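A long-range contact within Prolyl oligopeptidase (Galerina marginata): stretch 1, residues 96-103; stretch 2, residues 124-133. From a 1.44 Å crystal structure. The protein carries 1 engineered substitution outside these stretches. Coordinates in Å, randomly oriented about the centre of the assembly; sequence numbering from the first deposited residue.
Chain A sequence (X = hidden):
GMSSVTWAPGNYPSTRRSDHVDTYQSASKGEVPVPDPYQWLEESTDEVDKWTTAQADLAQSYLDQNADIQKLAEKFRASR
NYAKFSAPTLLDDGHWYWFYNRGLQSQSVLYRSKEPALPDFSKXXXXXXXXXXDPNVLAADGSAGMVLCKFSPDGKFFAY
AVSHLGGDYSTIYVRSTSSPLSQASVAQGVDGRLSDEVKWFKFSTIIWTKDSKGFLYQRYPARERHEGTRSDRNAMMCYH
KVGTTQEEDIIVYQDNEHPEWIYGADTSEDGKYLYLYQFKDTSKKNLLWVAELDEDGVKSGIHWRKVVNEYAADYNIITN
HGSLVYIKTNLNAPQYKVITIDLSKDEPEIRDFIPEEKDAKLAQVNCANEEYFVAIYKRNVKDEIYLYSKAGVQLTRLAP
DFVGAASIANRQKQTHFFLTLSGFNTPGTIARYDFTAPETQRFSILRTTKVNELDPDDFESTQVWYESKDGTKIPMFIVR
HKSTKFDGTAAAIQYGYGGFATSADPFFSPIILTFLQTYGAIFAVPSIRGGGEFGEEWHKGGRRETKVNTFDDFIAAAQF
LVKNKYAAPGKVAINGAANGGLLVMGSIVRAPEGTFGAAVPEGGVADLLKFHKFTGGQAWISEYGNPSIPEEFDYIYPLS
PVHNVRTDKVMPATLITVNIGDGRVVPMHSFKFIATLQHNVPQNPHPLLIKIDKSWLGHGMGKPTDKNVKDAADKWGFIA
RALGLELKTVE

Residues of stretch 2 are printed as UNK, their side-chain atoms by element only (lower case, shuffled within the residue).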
# COMPACT_ATOMS: atom_id res chain seq x y z
N TRP A 96 19.05 18.58 8.91
CA TRP A 96 18.25 17.38 8.99
C TRP A 96 16.78 17.72 8.83
O TRP A 96 16.29 18.71 9.40
CB TRP A 96 18.50 16.73 10.36
CG TRP A 96 19.85 16.22 10.60
CD1 TRP A 96 20.91 16.94 11.01
CD2 TRP A 96 20.29 14.89 10.48
NE1 TRP A 96 22.01 16.12 11.16
CE2 TRP A 96 21.64 14.85 10.84
CE3 TRP A 96 19.68 13.70 10.08
CZ2 TRP A 96 22.37 13.67 10.84
CZ3 TRP A 96 20.43 12.53 10.06
CH2 TRP A 96 21.74 12.53 10.46
N TYR A 97 16.07 16.89 8.08
CA TYR A 97 14.67 17.15 7.74
C TYR A 97 13.84 15.92 8.08
O TYR A 97 14.26 14.79 7.82
CB TYR A 97 14.56 17.44 6.25
CG TYR A 97 15.23 18.69 5.78
CD1 TYR A 97 16.63 18.79 5.73
CD2 TYR A 97 14.48 19.78 5.38
CE1 TYR A 97 17.26 19.96 5.27
CE2 TYR A 97 15.10 20.93 4.91
CZ TYR A 97 16.49 21.00 4.87
OH TYR A 97 17.09 22.16 4.39
N TRP A 98 12.65 16.12 8.62
CA TRP A 98 11.82 15.01 9.03
C TRP A 98 10.37 15.46 9.04
O TRP A 98 10.06 16.66 9.19
CB TRP A 98 12.22 14.49 10.44
CG TRP A 98 11.95 15.43 11.55
CD1 TRP A 98 10.84 15.43 12.37
CD2 TRP A 98 12.76 16.54 11.97
NE1 TRP A 98 10.92 16.49 13.26
CE2 TRP A 98 12.08 17.18 13.04
CE3 TRP A 98 13.96 17.06 11.55
CZ2 TRP A 98 12.61 18.28 13.71
CZ3 TRP A 98 14.48 18.16 12.22
CH2 TRP A 98 13.79 18.77 13.26
N PHE A 99 9.46 14.50 8.93
CA PHE A 99 8.03 14.79 9.04
C PHE A 99 7.56 14.67 10.48
O PHE A 99 8.01 13.82 11.24
CB PHE A 99 7.20 13.83 8.16
CG PHE A 99 7.32 14.13 6.71
CD1 PHE A 99 6.53 15.11 6.12
CD2 PHE A 99 8.21 13.43 5.93
CE1 PHE A 99 6.64 15.38 4.78
CE2 PHE A 99 8.30 13.68 4.58
CZ PHE A 99 7.51 14.67 4.01
N TYR A 100 6.64 15.56 10.83
CA TYR A 100 6.09 15.67 12.18
C TYR A 100 4.60 15.95 12.09
O TYR A 100 4.20 16.84 11.34
CB TYR A 100 6.78 16.80 12.99
CG TYR A 100 6.19 17.07 14.37
CD1 TYR A 100 6.18 16.09 15.35
CD2 TYR A 100 5.59 18.26 14.65
CE1 TYR A 100 5.62 16.33 16.58
CE2 TYR A 100 5.04 18.51 15.90
CZ TYR A 100 5.06 17.51 16.82
OH TYR A 100 4.49 17.81 18.05
N ASN A 101 3.79 15.19 12.83
CA ASN A 101 2.35 15.38 12.95
C ASN A 101 2.07 15.63 14.43
O ASN A 101 2.44 14.82 15.28
CB ASN A 101 1.62 14.14 12.46
CG ASN A 101 0.16 14.38 12.22
OD1 ASN A 101 -0.55 14.87 13.10
ND2 ASN A 101 -0.31 14.05 11.02
N ARG A 102 1.39 16.73 14.73
CA ARG A 102 1.04 17.06 16.10
C ARG A 102 0.14 16.01 16.73
O ARG A 102 0.09 15.93 17.97
CB ARG A 102 0.39 18.45 16.18
CG ARG A 102 1.34 19.57 15.83
CD ARG A 102 0.62 20.90 15.47
NE ARG A 102 -0.18 21.45 16.57
CZ ARG A 102 0.30 22.29 17.48
NH1 ARG A 102 1.54 22.73 17.46
NH2 ARG A 102 -0.52 22.75 18.42
N GLY A 103 -0.60 15.26 15.93
CA GLY A 103 -1.41 14.13 16.41
C GLY A 103 -2.53 13.76 15.46
O GLY A 103 -2.67 12.60 15.08
N UNK A 124 11.87 18.19 21.80
CA UNK A 124 10.64 18.56 21.14
C UNK A 124 10.86 19.10 19.74
O UNK A 124 11.73 19.95 19.48
N UNK A 125 10.05 18.60 18.80
CA UNK A 125 10.21 18.92 17.39
C UNK A 125 10.24 20.43 17.12
O UNK A 125 11.06 20.91 16.33
o UNK A 125 8.85 16.20 17.77
c UNK A 125 9.19 16.76 16.69
c UNK A 125 9.10 18.26 16.60
o UNK A 125 9.67 16.13 15.71
N UNK A 126 9.32 21.20 17.73
CA UNK A 126 9.29 22.65 17.54
C UNK A 126 10.42 23.39 18.22
O UNK A 126 10.66 24.55 17.90
o UNK A 126 7.07 23.46 15.88
c UNK A 126 7.98 23.22 18.03
c UNK A 126 6.90 23.02 17.04
o UNK A 126 5.88 22.41 17.42
N UNK A 127 11.07 22.77 19.16
CA UNK A 127 12.23 23.38 19.77
C UNK A 127 13.51 23.11 19.02
O UNK A 127 14.48 23.85 19.21
n UNK A 127 10.74 22.63 22.99
c UNK A 127 11.30 23.47 22.12
c UNK A 127 12.37 22.88 21.20
o UNK A 127 10.96 24.64 22.01
N UNK A 128 13.56 22.06 18.20
CA UNK A 128 14.78 21.72 17.47
C UNK A 128 14.66 21.95 15.96
O UNK A 128 15.67 21.84 15.24
c UNK A 128 15.26 20.28 17.74
c UNK A 128 15.54 20.02 19.24
c UNK A 128 14.27 19.27 17.19
N UNK A 129 13.46 22.27 15.47
CA UNK A 129 13.23 22.45 14.05
C UNK A 129 12.22 23.54 13.78
O UNK A 129 11.54 24.02 14.69
N UNK A 130 12.23 24.00 12.54
CA UNK A 130 11.25 24.95 12.04
C UNK A 130 10.54 24.30 10.85
O UNK A 130 11.06 23.38 10.20
c UNK A 130 12.91 26.92 12.43
c UNK A 130 11.90 26.25 11.48
o UNK A 130 14.09 27.14 12.02
o UNK A 130 12.52 27.20 13.55
N UNK A 131 9.34 24.76 10.52
CA UNK A 131 8.63 24.26 9.35
C UNK A 131 9.43 24.60 8.11
O UNK A 131 9.84 25.74 7.90
c UNK A 131 6.38 24.45 10.48
c UNK A 131 6.53 24.53 7.97
c UNK A 131 7.22 24.87 9.28
N UNK A 132 9.60 23.60 7.24
CA UNK A 132 10.07 23.80 5.88
C UNK A 132 8.93 23.69 4.87
O UNK A 132 8.79 24.56 4.00
c UNK A 132 11.47 22.79 4.04
c UNK A 132 11.79 23.94 3.35
c UNK A 132 11.27 21.64 3.29
c UNK A 132 11.38 21.63 1.97
c UNK A 132 11.24 22.84 5.49
c UNK A 132 11.71 22.75 1.29
c UNK A 132 11.90 23.93 2.01
N UNK A 133 8.09 22.66 4.97
CA UNK A 133 7.07 22.46 3.96
C UNK A 133 5.84 21.88 4.62
O UNK A 133 5.86 20.72 5.10
c UNK A 133 7.57 21.54 2.83
c UNK A 133 4.82 20.26 0.54
c UNK A 133 5.68 22.24 -0.37
c UNK A 133 6.60 21.39 1.70
c UNK A 133 6.56 22.34 0.70
c UNK A 133 5.72 20.34 1.64
c UNK A 133 4.82 21.25 -0.42
O HOH W 1 7.02 16.91 19.78
O HOH W 2 4.37 20.48 18.79
O HOH W 3 3.80 22.01 16.22

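Position 124 has no side-chain atoms and touches nothing on stretch 1: it is Gly 124. Its phi of 103° would jam a CB against the preceding carbonyl. It sits at the N-cap of a short helix, and its O accepts a hydrogen bond from the backbone N of position 127 at 2.9 Å.

Position 125 carries two carbons, the second bearing two oxygens; one oxygen meets the edge of the Trp 98 ring, and the second carbon lies over a face of the Tyr 100 ring. That makes it an acid one carbon from the backbone, Asp 125. Trp 98 NE1 donates a hydrogen bond to Asp 125 OD2 at 2.8 Å, near the plane of the indole. The CB of Asp 125 packs over the face of Tyr 100, 3.8 Å from the ring centroid and almost on its normal, a CH-pi contact.

Position 126 repeats the pattern, two carbons and then two oxygens, but stands exposed and reaches Tyr 100 and Arg 102 only at its tip. It is Asp 126. Its OD2 lies 4.4 Å from Arg 102 NH1, too far for a salt bridge.

Position 127 has two carbons, the second holding one oxygen and one nitrogen, out of reach of stretch 1: an amide, Asn 127.

Position 128 shows one carbon branching to two more, a compact fork against the Trp 98 ring: Val 128. Its CG2 meets Trp 98 CZ2 at 4.0 Å, an apolar contact.

Position 129 has no side chain, and its CA lies 3.8 Å from Trp 98 CH2. It is Gly 129, the first residue to leave helical angles; an ideal CB would come within 2.6 Å of that same CH2, a clash.

Position 130, two carbons with two terminal oxygens, points its CB away from stretch 1 and is Asp 130. Position 131, another three-carbon fork, also without contact, is Val 131.

Position 132 has one carbon and a six-carbon ring with no oxygen, met by the edge of Tyr 97: Phe 132. Tyr 97 addresses this ring's face, planes at 90° and centroids 5.8 Å apart. Position 133 has the same atoms but makes no contact with stretch 1: Phe 133.

The rule is one direct polar bond set among aromatic packing. Asp 125 accepts the Trp 98 hydrogen bond through OD2, and its CB and CG both lie over the face of Tyr 100, while bare Gly 129 makes room for the indole. Waters extend the polar side: one joins Tyr 100 OH to Asp 125 OD1, another that hydroxyl to Asp 126 OD2, and a third spans from Arg 102 NH1 to Asp 126 OD2.

Stretch 2 124-133: GDDNVGDVFF
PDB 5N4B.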